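Local coordinates for uncharacterized protein (Bacteroides eggerthii DSM 20697, PDB 4ECO), which is of unknown function but, as a leucine-rich repeat protein, probably acts by binding other proteins, at residues S87-G92 with E121-P126; L107-L112 with K127-N132; Y362-E367 with H386-Y391; F409-I414 with L440-I445; W558-T563 with V581-T586. All blocks are in the same frame, centred on the assembly; numbering follows the deposited sequence.

Contact 1: S87-G92 with E121-P126; sequences SLEGFG and ERLFGP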
# COMPACT_ATOMS: atom_id res chain seq x y z
N SER A 87 9.60 -23.28 -11.05
CA SER A 87 10.03 -21.99 -10.54
C SER A 87 11.55 -21.90 -10.45
O SER A 87 12.20 -22.76 -9.83
CB SER A 87 9.42 -21.71 -9.17
OG SER A 87 9.89 -20.48 -8.66
N LEU A 88 12.12 -20.87 -11.07
CA LEU A 88 13.56 -20.65 -11.01
C LEU A 88 13.91 -19.68 -9.93
O LEU A 88 15.09 -19.32 -9.81
CB LEU A 88 14.08 -20.13 -12.34
CG LEU A 88 13.89 -20.98 -13.57
CD1 LEU A 88 14.36 -20.21 -14.77
CD2 LEU A 88 14.56 -22.34 -13.44
N GLU A 89 12.88 -19.22 -9.16
CA GLU A 89 13.06 -18.23 -8.10
C GLU A 89 14.25 -18.55 -7.18
O GLU A 89 14.36 -19.69 -6.72
CB GLU A 89 11.79 -18.13 -7.24
CG GLU A 89 10.65 -17.32 -7.82
CD GLU A 89 9.42 -17.42 -6.95
OE1 GLU A 89 8.99 -18.56 -6.65
OE2 GLU A 89 8.92 -16.35 -6.52
N GLY A 90 15.13 -17.56 -7.00
CA GLY A 90 16.31 -17.63 -6.13
C GLY A 90 17.49 -18.45 -6.58
O GLY A 90 18.53 -18.44 -5.90
N PHE A 91 17.39 -19.13 -7.72
CA PHE A 91 18.47 -20.00 -8.19
C PHE A 91 19.62 -19.23 -8.81
O PHE A 91 20.76 -19.71 -8.79
CB PHE A 91 17.95 -21.04 -9.19
CG PHE A 91 17.28 -22.23 -8.55
CD1 PHE A 91 17.95 -23.02 -7.62
CD2 PHE A 91 15.98 -22.58 -8.91
CE1 PHE A 91 17.32 -24.13 -7.05
CE2 PHE A 91 15.36 -23.71 -8.34
CZ PHE A 91 16.04 -24.48 -7.42
N GLY A 92 19.34 -18.06 -9.35
CA GLY A 92 20.36 -17.25 -9.99
C GLY A 92 20.74 -17.81 -11.34
O GLY A 92 21.92 -17.81 -11.70
N GLU A 121 11.54 -14.18 -0.56
CA GLU A 121 10.33 -15.01 -0.45
C GLU A 121 10.09 -15.79 -1.71
O GLU A 121 10.22 -15.24 -2.80
CB GLU A 121 9.10 -14.14 -0.18
CG GLU A 121 9.00 -13.60 1.23
CD GLU A 121 7.67 -12.92 1.51
OE1 GLU A 121 6.62 -13.58 1.35
OE2 GLU A 121 7.70 -11.73 1.90
N ARG A 122 9.71 -17.07 -1.58
CA ARG A 122 9.36 -17.85 -2.76
C ARG A 122 7.88 -17.67 -2.99
O ARG A 122 7.09 -17.99 -2.09
CB ARG A 122 9.75 -19.32 -2.60
CG ARG A 122 10.57 -19.86 -3.77
CD ARG A 122 10.84 -21.36 -3.71
NE ARG A 122 11.16 -21.85 -2.36
CZ ARG A 122 12.34 -21.74 -1.76
NH1 ARG A 122 13.34 -21.11 -2.35
NH2 ARG A 122 12.51 -22.23 -0.54
N LEU A 123 7.48 -17.07 -4.12
CA LEU A 123 6.04 -16.86 -4.34
C LEU A 123 5.39 -18.12 -4.89
O LEU A 123 4.20 -18.35 -4.68
CB LEU A 123 5.77 -15.67 -5.26
CG LEU A 123 6.45 -14.36 -4.92
CD1 LEU A 123 6.11 -13.33 -5.94
CD2 LEU A 123 6.07 -13.88 -3.56
N PHE A 124 6.19 -18.94 -5.58
CA PHE A 124 5.76 -20.21 -6.17
C PHE A 124 6.23 -21.36 -5.31
O PHE A 124 7.42 -21.45 -4.98
CB PHE A 124 6.29 -20.35 -7.61
CG PHE A 124 5.65 -19.47 -8.64
CD1 PHE A 124 5.69 -18.09 -8.53
CD2 PHE A 124 5.10 -20.01 -9.79
CE1 PHE A 124 5.11 -17.28 -9.49
CE2 PHE A 124 4.55 -19.19 -10.77
CZ PHE A 124 4.55 -17.83 -10.61
N GLY A 125 5.30 -22.22 -4.97
CA GLY A 125 5.53 -23.38 -4.12
C GLY A 125 4.23 -23.93 -3.58
O GLY A 125 3.16 -23.37 -3.84
N PRO A 126 4.27 -25.02 -2.80
CA PRO A 126 3.02 -25.62 -2.27
C PRO A 126 2.20 -24.70 -1.34
O PRO A 126 1.01 -24.91 -1.20
CB PRO A 126 3.52 -26.83 -1.49
CG PRO A 126 4.85 -27.16 -2.10
CD PRO A 126 5.45 -25.83 -2.42
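E89 presents its carboxylate to two consecutive backbone N-H groups, those of L123 and F124, taking one with each oxygen. L123 N donates to E89 OE2 at 2.9 Å, and F124 N to E89 OE1 at 3.0 Å. Both donors arrive on the syn side, tilted somewhat out of the carboxylate plane. On its anti side E89 OE1 is also gripped by the hydroxyl of S87, whose OG donates over 2.9 Å. S87 OG stands anti to its own backbone N (chi1 178°), where it also accepts from E89 N and closes an ST turn. E89 OE2 has a further partner in S114 OG, so both oxygens of this buried acid are well supplied with donors, which would be expected to stabilise a negative charge. The methylene of F124 packs against this polar knot, its CB 3.4 Å from E89 OE1.

The other side is loose. R122 is exposed and poorly ordered; its CG lies 3.5 Å from E89 OE1, but its guanidinium makes no contact with the acid.

E89 belongs to a type II turn from L88 to F91, beside the sodium site: G90 N binds E117, a residue of that site. S87 ends strand 83-87 and rests on A111 of strand 109-111, while the F124 ring packs on V109 and A111 and meets Y212 of strand 210-214 edge-to-face.

Contact 2: L107-L112 with K127-N132; sequences LEVLAL and KGISAN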
# COMPACT_ATOMS: atom_id res chain seq x y z
N LEU A 107 2.12 -27.76 -17.72
CA LEU A 107 2.54 -26.62 -16.91
C LEU A 107 1.39 -25.63 -16.70
O LEU A 107 0.76 -25.18 -17.68
CB LEU A 107 3.71 -25.93 -17.61
CG LEU A 107 4.80 -25.26 -16.81
CD1 LEU A 107 5.33 -26.12 -15.70
CD2 LEU A 107 5.96 -24.94 -17.71
N GLU A 108 1.05 -25.38 -15.42
CA GLU A 108 0.03 -24.43 -14.96
C GLU A 108 0.70 -23.19 -14.41
O GLU A 108 0.24 -22.09 -14.66
CB GLU A 108 -0.89 -25.05 -13.90
CG GLU A 108 -1.95 -26.02 -14.39
CD GLU A 108 -2.81 -26.60 -13.28
OE1 GLU A 108 -3.28 -25.82 -12.41
OE2 GLU A 108 -3.02 -27.84 -13.26
N VAL A 109 1.80 -23.34 -13.66
CA VAL A 109 2.53 -22.20 -13.10
C VAL A 109 3.97 -22.21 -13.61
O VAL A 109 4.57 -23.27 -13.77
CB VAL A 109 2.45 -22.13 -11.54
CG1 VAL A 109 0.99 -22.09 -11.06
CG2 VAL A 109 3.19 -23.28 -10.87
N LEU A 110 4.52 -21.02 -13.89
CA LEU A 110 5.89 -20.81 -14.36
C LEU A 110 6.47 -19.50 -13.84
O LEU A 110 5.88 -18.44 -14.08
CB LEU A 110 5.91 -20.82 -15.90
CG LEU A 110 7.25 -20.60 -16.60
CD1 LEU A 110 8.25 -21.75 -16.33
CD2 LEU A 110 7.02 -20.45 -18.09
N ALA A 111 7.62 -19.57 -13.15
CA ALA A 111 8.35 -18.39 -12.64
C ALA A 111 9.83 -18.43 -13.07
O ALA A 111 10.53 -19.43 -12.84
CB ALA A 111 8.25 -18.27 -11.13
N LEU A 112 10.27 -17.35 -13.72
CA LEU A 112 11.65 -17.16 -14.17
C LEU A 112 12.34 -16.18 -13.25
O LEU A 112 13.53 -15.89 -13.37
CB LEU A 112 11.70 -16.67 -15.64
CG LEU A 112 10.97 -17.49 -16.70
CD1 LEU A 112 11.13 -16.85 -18.04
CD2 LEU A 112 11.42 -18.93 -16.74
N LYS A 127 2.83 -23.69 -0.71
CA LYS A 127 2.14 -22.73 0.19
C LYS A 127 1.87 -21.40 -0.53
O LYS A 127 1.19 -20.53 0.02
CB LYS A 127 2.95 -22.47 1.48
CG LYS A 127 3.27 -23.69 2.36
CD LYS A 127 2.04 -24.34 3.00
CE LYS A 127 2.41 -25.40 4.04
NZ LYS A 127 2.95 -24.83 5.31
N GLY A 128 2.38 -21.29 -1.77
CA GLY A 128 2.20 -20.11 -2.61
C GLY A 128 1.49 -20.42 -3.91
O GLY A 128 0.46 -21.11 -3.92
N ILE A 129 2.02 -19.89 -5.02
CA ILE A 129 1.48 -20.10 -6.36
C ILE A 129 1.85 -21.54 -6.75
O ILE A 129 3.03 -21.90 -6.88
CB ILE A 129 1.94 -19.01 -7.37
CG1 ILE A 129 1.35 -17.65 -7.01
CG2 ILE A 129 1.53 -19.36 -8.78
CD1 ILE A 129 2.21 -16.43 -7.42
N SER A 130 0.82 -22.37 -6.83
CA SER A 130 0.95 -23.79 -7.13
C SER A 130 -0.10 -24.24 -8.10
O SER A 130 -1.21 -23.70 -8.14
CB SER A 130 0.86 -24.61 -5.84
OG SER A 130 -0.18 -24.16 -4.99
N ALA A 131 0.25 -25.24 -8.92
CA ALA A 131 -0.68 -25.86 -9.85
C ALA A 131 -1.82 -26.53 -9.06
O ALA A 131 -1.58 -27.17 -8.03
CB ALA A 131 0.04 -26.87 -10.72
N ASN A 132 -3.05 -26.28 -9.52
CA ASN A 132 -4.29 -26.81 -8.97
C ASN A 132 -4.48 -26.37 -7.48
O ASN A 132 -4.89 -27.17 -6.62
CB ASN A 132 -4.31 -28.35 -9.12
CG ASN A 132 -5.68 -28.94 -9.21
OD1 ASN A 132 -6.11 -29.67 -8.32
ND2 ASN A 132 -6.39 -28.61 -10.28
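V109, E108 and A131 bury most of the surface here, V109 through its methyls and E108 through both ends of its side chain. V109 CG1, anti to the carbonyl carbon (chi1 -57°), meets I129 CG2 at 3.6 Å. The same methyl rests on the backbone that follows, 3.8 Å from S130 C, while V109 CG2 approaches A131 N. One residue earlier, E108 lies against A131, the two CB atoms 3.8 Å apart. Its chain then runs out past the alanine methyl to N132, where N132 N donates to E108 OE1 over 2.9 Å. This bond is bent, 139° at the hydrogen, and the donor sits above the carboxylate plane. E108 OE1 also forms a salt bridge with R209 NE, just before strand 210-214.

The loop 127-132 is thus held against side chains at and just before strand 109-111, by an apolar patch at V109 and a charged one at E108, and the arginine is likely to keep the acid ionised while it accepts from the loop backbone.

Contact 3: Y362-E367 with H386-Y391; sequences YNQITE and HNKLKY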
# COMPACT_ATOMS: atom_id res chain seq x y z
N TYR A 362 2.87 9.33 -3.91
CA TYR A 362 4.20 9.68 -4.33
C TYR A 362 4.26 9.97 -5.83
O TYR A 362 4.93 9.28 -6.62
CB TYR A 362 5.21 8.61 -3.92
CG TYR A 362 5.37 8.50 -2.42
CD1 TYR A 362 6.27 9.31 -1.74
CD2 TYR A 362 4.63 7.58 -1.68
CE1 TYR A 362 6.42 9.22 -0.35
CE2 TYR A 362 4.75 7.50 -0.28
CZ TYR A 362 5.67 8.30 0.37
OH TYR A 362 5.87 8.20 1.73
N ASN A 363 3.58 11.05 -6.20
CA ASN A 363 3.51 11.58 -7.56
C ASN A 363 3.43 13.11 -7.47
O ASN A 363 3.78 13.70 -6.44
CB ASN A 363 2.33 10.97 -8.33
CG ASN A 363 2.55 9.56 -8.78
OD1 ASN A 363 3.26 9.31 -9.73
ND2 ASN A 363 1.88 8.62 -8.16
N GLN A 364 2.98 13.76 -8.53
CA GLN A 364 2.86 15.21 -8.57
C GLN A 364 1.51 15.59 -9.21
O GLN A 364 1.39 16.55 -9.97
CB GLN A 364 4.08 15.81 -9.33
CG GLN A 364 5.41 15.73 -8.55
CD GLN A 364 5.56 16.67 -7.34
OE1 GLN A 364 5.91 17.83 -7.49
NE2 GLN A 364 5.29 16.19 -6.12
N ILE A 365 0.49 14.78 -8.88
CA ILE A 365 -0.90 14.93 -9.32
C ILE A 365 -1.47 16.21 -8.69
O ILE A 365 -1.32 16.40 -7.49
CB ILE A 365 -1.73 13.66 -8.97
CG1 ILE A 365 -1.10 12.41 -9.63
CG2 ILE A 365 -3.19 13.83 -9.37
CD1 ILE A 365 -1.56 11.06 -9.06
N THR A 366 -2.09 17.09 -9.51
CA THR A 366 -2.66 18.34 -9.03
C THR A 366 -4.18 18.28 -8.93
O THR A 366 -4.77 19.07 -8.18
CB THR A 366 -2.27 19.52 -9.92
OG1 THR A 366 -2.70 19.29 -11.27
CG2 THR A 366 -0.80 19.84 -9.84
N GLU A 367 -4.81 17.36 -9.70
CA GLU A 367 -6.26 17.27 -9.70
C GLU A 367 -6.75 15.86 -9.99
O GLU A 367 -6.23 15.21 -10.89
CB GLU A 367 -6.81 18.22 -10.78
CG GLU A 367 -8.27 18.62 -10.65
CD GLU A 367 -8.70 19.74 -11.59
OE1 GLU A 367 -7.84 20.56 -11.98
OE2 GLU A 367 -9.90 19.79 -11.94
N HIS A 386 1.22 12.40 -0.84
CA HIS A 386 2.44 12.86 -1.49
C HIS A 386 2.19 13.17 -2.95
O HIS A 386 2.68 12.48 -3.84
CB HIS A 386 3.58 11.86 -1.33
CG HIS A 386 4.02 11.70 0.09
ND1 HIS A 386 5.05 12.46 0.61
CD2 HIS A 386 3.55 10.87 1.05
CE1 HIS A 386 5.19 12.06 1.87
NE2 HIS A 386 4.30 11.11 2.18
N ASN A 387 1.40 14.21 -3.18
CA ASN A 387 1.08 14.77 -4.49
C ASN A 387 0.98 16.27 -4.33
O ASN A 387 1.46 16.82 -3.33
CB ASN A 387 -0.21 14.16 -5.08
CG ASN A 387 -0.07 12.76 -5.59
OD1 ASN A 387 0.47 12.52 -6.66
ND2 ASN A 387 -0.65 11.79 -4.89
N LYS A 388 0.36 16.94 -5.31
CA LYS A 388 0.21 18.38 -5.31
C LYS A 388 -1.28 18.74 -5.42
O LYS A 388 -1.60 19.70 -6.10
CB LYS A 388 1.03 18.98 -6.47
CG LYS A 388 2.54 18.80 -6.34
CD LYS A 388 3.31 19.76 -7.28
CE LYS A 388 3.51 21.14 -6.69
NZ LYS A 388 4.30 22.02 -7.59
N LEU A 389 -2.18 17.99 -4.76
CA LEU A 389 -3.63 18.21 -4.83
C LEU A 389 -4.03 19.52 -4.19
O LEU A 389 -3.66 19.77 -3.04
CB LEU A 389 -4.42 17.09 -4.14
CG LEU A 389 -4.45 15.70 -4.77
CD1 LEU A 389 -5.23 14.75 -3.88
CD2 LEU A 389 -5.06 15.72 -6.18
N LYS A 390 -4.82 20.36 -4.92
CA LYS A 390 -5.23 21.64 -4.34
C LYS A 390 -6.49 21.48 -3.52
O LYS A 390 -6.76 22.30 -2.63
CB LYS A 390 -5.44 22.75 -5.42
CG LYS A 390 -4.38 22.92 -6.51
CD LYS A 390 -2.95 23.08 -5.99
CE LYS A 390 -1.98 22.80 -7.11
NZ LYS A 390 -0.62 22.51 -6.60
N TYR A 391 -7.31 20.46 -3.84
CA TYR A 391 -8.60 20.25 -3.18
C TYR A 391 -8.89 18.79 -2.90
O TYR A 391 -8.29 17.91 -3.54
CB TYR A 391 -9.73 20.80 -4.10
CG TYR A 391 -9.52 22.19 -4.68
CD1 TYR A 391 -9.64 23.33 -3.89
CD2 TYR A 391 -9.29 22.36 -6.04
CE1 TYR A 391 -9.51 24.61 -4.44
CE2 TYR A 391 -9.14 23.63 -6.60
CZ TYR A 391 -9.25 24.76 -5.80
OH TYR A 391 -9.10 26.01 -6.37
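Y362 and H386 lie side by side and point the same way, their rings forming an offset stack with planes 10° apart and centroids 4.0 Å apart. Y362 CE1 sits over the centre of the imidazole, whereas H386 CD2 lies toward the rim of the phenol ring; H386 CB also reaches over that face as a CH-pi contact. The column continues, Y362 stacking with Y339 and H386 with Y411.

The next rung is formed by N363 and N387, side by side, with amide planes 9° apart. N387 OD1 turns toward the neighbouring backbone and accepts from I365 N at 3.2 Å. Its ND2 donates to F384 O and L360 O, the latter also bound by N363 ND2. Asparagines repeated in this way form the asparagine ladder of leucine-rich repeats.

Around them the backbones pair in parallel, N363 N donating to H386 O at 2.9 Å and K388 N to I365 O at 2.8 Å. On the surface Q364 crosses the K388 chain, Q364 OE1 lying 3.2 Å from K388 CD. On the inner side I365 CG2 and L389 CD2 run alongside each other, 4.2 Å apart.

Like side chains therefore line up from turn to turn, rings stacked, amides nearly coplanar, aliphatic chains alongside. The buried N387 amide gives I365 N an acceptor and L360 O and F384 O a donor, probably keeping these backbone groups satisfied.

Contact 4: F409-I414 with L440-I445; sequences FSYNEI and LSNNQI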
# COMPACT_ATOMS: atom_id res chain seq x y z
N PHE A 409 -4.92 11.70 2.40
CA PHE A 409 -4.71 12.89 1.58
C PHE A 409 -3.50 13.70 2.09
O PHE A 409 -3.30 14.85 1.67
CB PHE A 409 -5.96 13.79 1.54
CG PHE A 409 -7.15 13.22 0.84
CD1 PHE A 409 -7.22 13.19 -0.55
CD2 PHE A 409 -8.26 12.79 1.56
CE1 PHE A 409 -8.34 12.68 -1.20
CE2 PHE A 409 -9.38 12.28 0.90
CZ PHE A 409 -9.41 12.22 -0.47
N SER A 410 -2.67 13.09 2.99
CA SER A 410 -1.51 13.76 3.58
C SER A 410 -0.44 14.14 2.52
O SER A 410 -0.35 13.50 1.46
CB SER A 410 -0.88 12.94 4.71
OG SER A 410 -0.13 11.82 4.29
N TYR A 411 0.33 15.20 2.81
CA TYR A 411 1.39 15.71 1.97
C TYR A 411 0.86 16.09 0.62
O TYR A 411 1.21 15.50 -0.40
CB TYR A 411 2.51 14.71 1.83
CG TYR A 411 3.44 14.68 3.01
CD1 TYR A 411 4.51 15.56 3.10
CD2 TYR A 411 3.30 13.71 4.01
CE1 TYR A 411 5.41 15.51 4.16
CE2 TYR A 411 4.22 13.62 5.06
CZ TYR A 411 5.26 14.53 5.14
OH TYR A 411 6.18 14.45 6.15
N ASN A 412 -0.02 17.08 0.62
CA ASN A 412 -0.61 17.67 -0.57
C ASN A 412 -0.59 19.18 -0.39
O ASN A 412 0.18 19.68 0.45
CB ASN A 412 -2.03 17.11 -0.84
CG ASN A 412 -2.04 15.85 -1.68
OD1 ASN A 412 -1.63 15.85 -2.84
ND2 ASN A 412 -2.51 14.75 -1.12
N GLU A 413 -1.36 19.90 -1.20
CA GLU A 413 -1.43 21.36 -1.16
C GLU A 413 -2.88 21.80 -0.98
O GLU A 413 -3.30 22.82 -1.54
CB GLU A 413 -0.80 21.93 -2.43
CG GLU A 413 0.70 22.02 -2.30
CD GLU A 413 1.49 21.83 -3.57
OE1 GLU A 413 1.27 22.57 -4.55
OE2 GLU A 413 2.39 20.95 -3.56
N ILE A 414 -3.66 21.02 -0.20
CA ILE A 414 -5.09 21.28 0.06
C ILE A 414 -5.20 22.54 0.91
O ILE A 414 -4.49 22.66 1.91
CB ILE A 414 -5.77 20.04 0.69
CG1 ILE A 414 -5.73 18.84 -0.32
CG2 ILE A 414 -7.20 20.35 1.16
CD1 ILE A 414 -5.93 17.49 0.27
N LEU A 440 -5.54 14.29 6.67
CA LEU A 440 -5.31 15.55 5.97
C LEU A 440 -4.05 16.25 6.52
O LEU A 440 -3.90 17.47 6.33
CB LEU A 440 -6.54 16.45 6.09
CG LEU A 440 -7.73 16.07 5.22
CD1 LEU A 440 -8.98 16.75 5.71
CD2 LEU A 440 -7.47 16.40 3.78
N SER A 441 -3.14 15.49 7.19
CA SER A 441 -1.90 16.05 7.76
C SER A 441 -0.96 16.53 6.63
O SER A 441 -1.10 16.11 5.49
CB SER A 441 -1.20 15.05 8.68
OG SER A 441 -0.87 13.83 8.03
N ASN A 442 -0.04 17.45 6.95
CA ASN A 442 0.93 18.06 6.02
C ASN A 442 0.25 18.59 4.74
O ASN A 442 0.49 18.11 3.64
CB ASN A 442 2.07 17.11 5.66
CG ASN A 442 3.15 17.11 6.69
OD1 ASN A 442 3.89 18.10 6.82
ND2 ASN A 442 3.24 16.02 7.46
N ASN A 443 -0.58 19.62 4.92
CA ASN A 443 -1.26 20.31 3.82
C ASN A 443 -1.17 21.83 4.08
O ASN A 443 -0.30 22.27 4.85
CB ASN A 443 -2.72 19.82 3.68
CG ASN A 443 -2.88 18.69 2.72
OD1 ASN A 443 -2.85 18.87 1.52
ND2 ASN A 443 -3.09 17.49 3.22
N GLN A 444 -2.06 22.63 3.47
CA GLN A 444 -2.04 24.06 3.67
C GLN A 444 -3.43 24.56 4.07
O GLN A 444 -3.83 25.67 3.69
CB GLN A 444 -1.54 24.75 2.41
CG GLN A 444 -0.04 24.61 2.22
CD GLN A 444 0.40 25.28 0.96
OE1 GLN A 444 0.94 24.64 0.05
NE2 GLN A 444 0.15 26.57 0.85
N ILE A 445 -4.14 23.74 4.89
CA ILE A 445 -5.50 24.02 5.35
C ILE A 445 -5.49 25.16 6.39
O ILE A 445 -4.95 24.99 7.49
CB ILE A 445 -6.15 22.71 5.91
CG1 ILE A 445 -6.32 21.66 4.79
CG2 ILE A 445 -7.51 22.98 6.63
CD1 ILE A 445 -6.56 20.23 5.30
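F409 touches L440 and N443 at the start of two successive turns of the leucine-rich repeat solenoid, and the asparagine ladder runs between them. F409 CB packs on L440 CD2 at 3.8 Å. Its carbonyl oxygen is gripped by two amides from opposite faces of its plane, by N412 ND2 and, across the contact, by N443 ND2 at 3.1 Å. S410 places its CB against S441 OG, a hydroxyl hydrogen-bonded to N439 OD1. At Y411 the backbone N donates to S441 O, and the ring lies nearly flat on the N442 side chain, their planes 15° apart. N442 CB is centred over that ring, 3.7 Å from its centroid, with N442 ND2 nearer CZ. N412 N donates to N442 O at 3.2 Å. E413 CG touches Q444 OE1, while the E413 carboxylate makes a salt bridge to K390. I414 N donates to N443 OD1 at 2.9 Å, a bond 161° at the hydrogen. An alanine in place of N443 would probably leave I414 N without this acceptor and F409 O with only N412 ND2 of the amide pair. I414 CG2 lies beside I445, and I414 CD1 is 4.0 Å from L440 CD2.

Contact 5: W558-T563 with V581-T586; sequences WPEGIT and VNEKIT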
# COMPACT_ATOMS: atom_id res chain seq x y z
N TRP A 558 -2.57 26.36 33.87
CA TRP A 558 -2.86 24.96 34.12
C TRP A 558 -4.38 24.77 34.01
O TRP A 558 -5.13 25.59 34.55
CB TRP A 558 -2.34 24.51 35.50
CG TRP A 558 -2.86 23.16 35.94
CD1 TRP A 558 -4.00 22.91 36.65
CD2 TRP A 558 -2.29 21.88 35.61
NE1 TRP A 558 -4.18 21.56 36.79
CE2 TRP A 558 -3.14 20.90 36.18
CE3 TRP A 558 -1.13 21.46 34.93
CZ2 TRP A 558 -2.85 19.53 36.09
CZ3 TRP A 558 -0.85 20.11 34.86
CH2 TRP A 558 -1.71 19.16 35.42
N PRO A 559 -4.87 23.70 33.35
CA PRO A 559 -6.32 23.49 33.26
C PRO A 559 -6.91 23.03 34.61
O PRO A 559 -7.11 21.82 34.84
CB PRO A 559 -6.45 22.42 32.18
CG PRO A 559 -5.19 21.59 32.35
CD PRO A 559 -4.13 22.61 32.66
N GLU A 560 -7.19 23.99 35.51
CA GLU A 560 -7.74 23.66 36.82
C GLU A 560 -9.08 22.96 36.65
O GLU A 560 -9.91 23.41 35.86
CB GLU A 560 -7.87 24.88 37.73
CG GLU A 560 -6.54 25.49 38.15
CD GLU A 560 -5.68 24.73 39.15
OE1 GLU A 560 -6.16 23.76 39.78
OE2 GLU A 560 -4.51 25.15 39.30
N GLY A 561 -9.20 21.79 37.27
CA GLY A 561 -10.37 20.95 37.14
C GLY A 561 -10.16 19.71 36.30
O GLY A 561 -10.99 18.81 36.33
N ILE A 562 -9.03 19.62 35.57
CA ILE A 562 -8.72 18.48 34.70
C ILE A 562 -8.69 17.15 35.50
O ILE A 562 -9.02 16.10 34.93
CB ILE A 562 -7.41 18.68 33.89
CG1 ILE A 562 -7.37 17.73 32.67
CG2 ILE A 562 -6.14 18.62 34.75
CD1 ILE A 562 -6.49 18.21 31.45
N THR A 563 -8.39 17.18 36.82
CA THR A 563 -8.39 15.94 37.62
C THR A 563 -9.82 15.39 37.78
O THR A 563 -9.98 14.24 38.18
CB THR A 563 -7.73 16.14 38.99
OG1 THR A 563 -8.50 17.04 39.78
CG2 THR A 563 -6.27 16.57 38.87
N VAL A 581 -0.14 24.95 40.06
CA VAL A 581 -1.11 23.87 39.91
C VAL A 581 -1.75 23.70 41.30
O VAL A 581 -1.07 23.26 42.24
CB VAL A 581 -0.46 22.58 39.34
CG1 VAL A 581 -1.49 21.47 39.17
CG2 VAL A 581 0.25 22.85 38.02
N ASN A 582 -3.02 24.13 41.43
CA ASN A 582 -3.71 24.13 42.72
C ASN A 582 -4.17 22.75 43.12
O ASN A 582 -3.86 22.34 44.24
CB ASN A 582 -4.92 25.10 42.73
CG ASN A 582 -4.59 26.58 42.60
OD1 ASN A 582 -3.60 27.09 43.16
ND2 ASN A 582 -5.43 27.31 41.89
N GLU A 583 -4.93 22.04 42.26
CA GLU A 583 -5.44 20.69 42.54
C GLU A 583 -4.31 19.67 42.66
O GLU A 583 -3.33 19.73 41.91
CB GLU A 583 -6.42 20.23 41.42
CG GLU A 583 -5.85 20.20 40.00
CD GLU A 583 -6.86 20.08 38.87
OE1 GLU A 583 -7.96 19.53 39.11
OE2 GLU A 583 -6.54 20.52 37.75
N LYS A 584 -4.44 18.74 43.60
CA LYS A 584 -3.51 17.62 43.75
C LYS A 584 -3.74 16.66 42.60
O LYS A 584 -4.90 16.40 42.25
CB LYS A 584 -3.70 16.91 45.10
CG LYS A 584 -3.08 17.64 46.27
CD LYS A 584 -3.28 16.82 47.53
CE LYS A 584 -2.92 17.56 48.80
NZ LYS A 584 -3.41 16.84 50.00
N ILE A 585 -2.67 16.18 41.95
CA ILE A 585 -2.81 15.26 40.83
C ILE A 585 -3.37 13.95 41.37
O ILE A 585 -2.98 13.51 42.44
CB ILE A 585 -1.49 15.07 40.03
CG1 ILE A 585 -0.93 16.43 39.56
CG2 ILE A 585 -1.64 14.07 38.84
CD1 ILE A 585 -1.84 17.29 38.64
N THR A 586 -4.34 13.40 40.63
CA THR A 586 -5.05 12.17 40.97
C THR A 586 -4.38 10.96 40.30
O THR A 586 -3.87 11.08 39.19
CB THR A 586 -6.51 12.32 40.54
OG1 THR A 586 -6.58 12.62 39.14
CG2 THR A 586 -7.23 13.38 41.34
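W558 NE1 donates to E583 OE2 over 2.8 Å, the oxygen lying in the indole plane and using its anti lone pair; the carboxylate stands almost perpendicular to the ring. G561 N adds a weak bond to E583 OE2. The other oxygen, E583 OE1, is reached tip to tip by T563 OG1 at 2.6 Å, from above the carboxylate plane, and weakly by T563 N. In reverse, E560 accepts from two consecutive N-H groups with the syn lone pairs of its oxygens, N582 N donating to E560 OE2 at 2.8 Å and E583 N to E560 OE1 at 3.3 Å.

These residues lie in connections between parallel strands of the leucine-rich repeat solenoid, I562 and T563 in a 3-10 segment. P559 to I562 form a type II turn, which brings the N-H of G561 round to E583.

Apolar groups cover both faces of the indole. W558 CG stands anti to the backbone N (chi1 168°), which carries the indole toward V581. V581 CG1 lies over one face, 3.5 Å from the centroid of the W558 five-membered ring. P559 CD lies on the opposite face. I585 CD1 approaches W558 CZ2 obliquely, also at 3.5 Å. An alanine at W558 would probably leave a gap beside V581 and I585, and E583 OE2 with only the weak G561 bond among those described. T563 CB meets T586 CG2 at 3.7 Å.

Overall arrangement
From the N terminus, contacts 1 and 2 come first and cross: segment 107-112 falls inside the loop closed by contact 1, and segment 127-132 follows it. They touch, with L88 N near A111 O and L123 O near I129 N, and together tie the long loop after strand 109-111 to strands 83-87 and 109-111. The remaining contacts follow in series. Contacts 3 and 4 each close one turn of the solenoid and adjoin where L389 N probably hydrogen-bonds to N412 OD1; their centres lie about 10 Å apart. Contact 5 joins two turns near the C terminus, with its centre about 62 Å from that of contact 1.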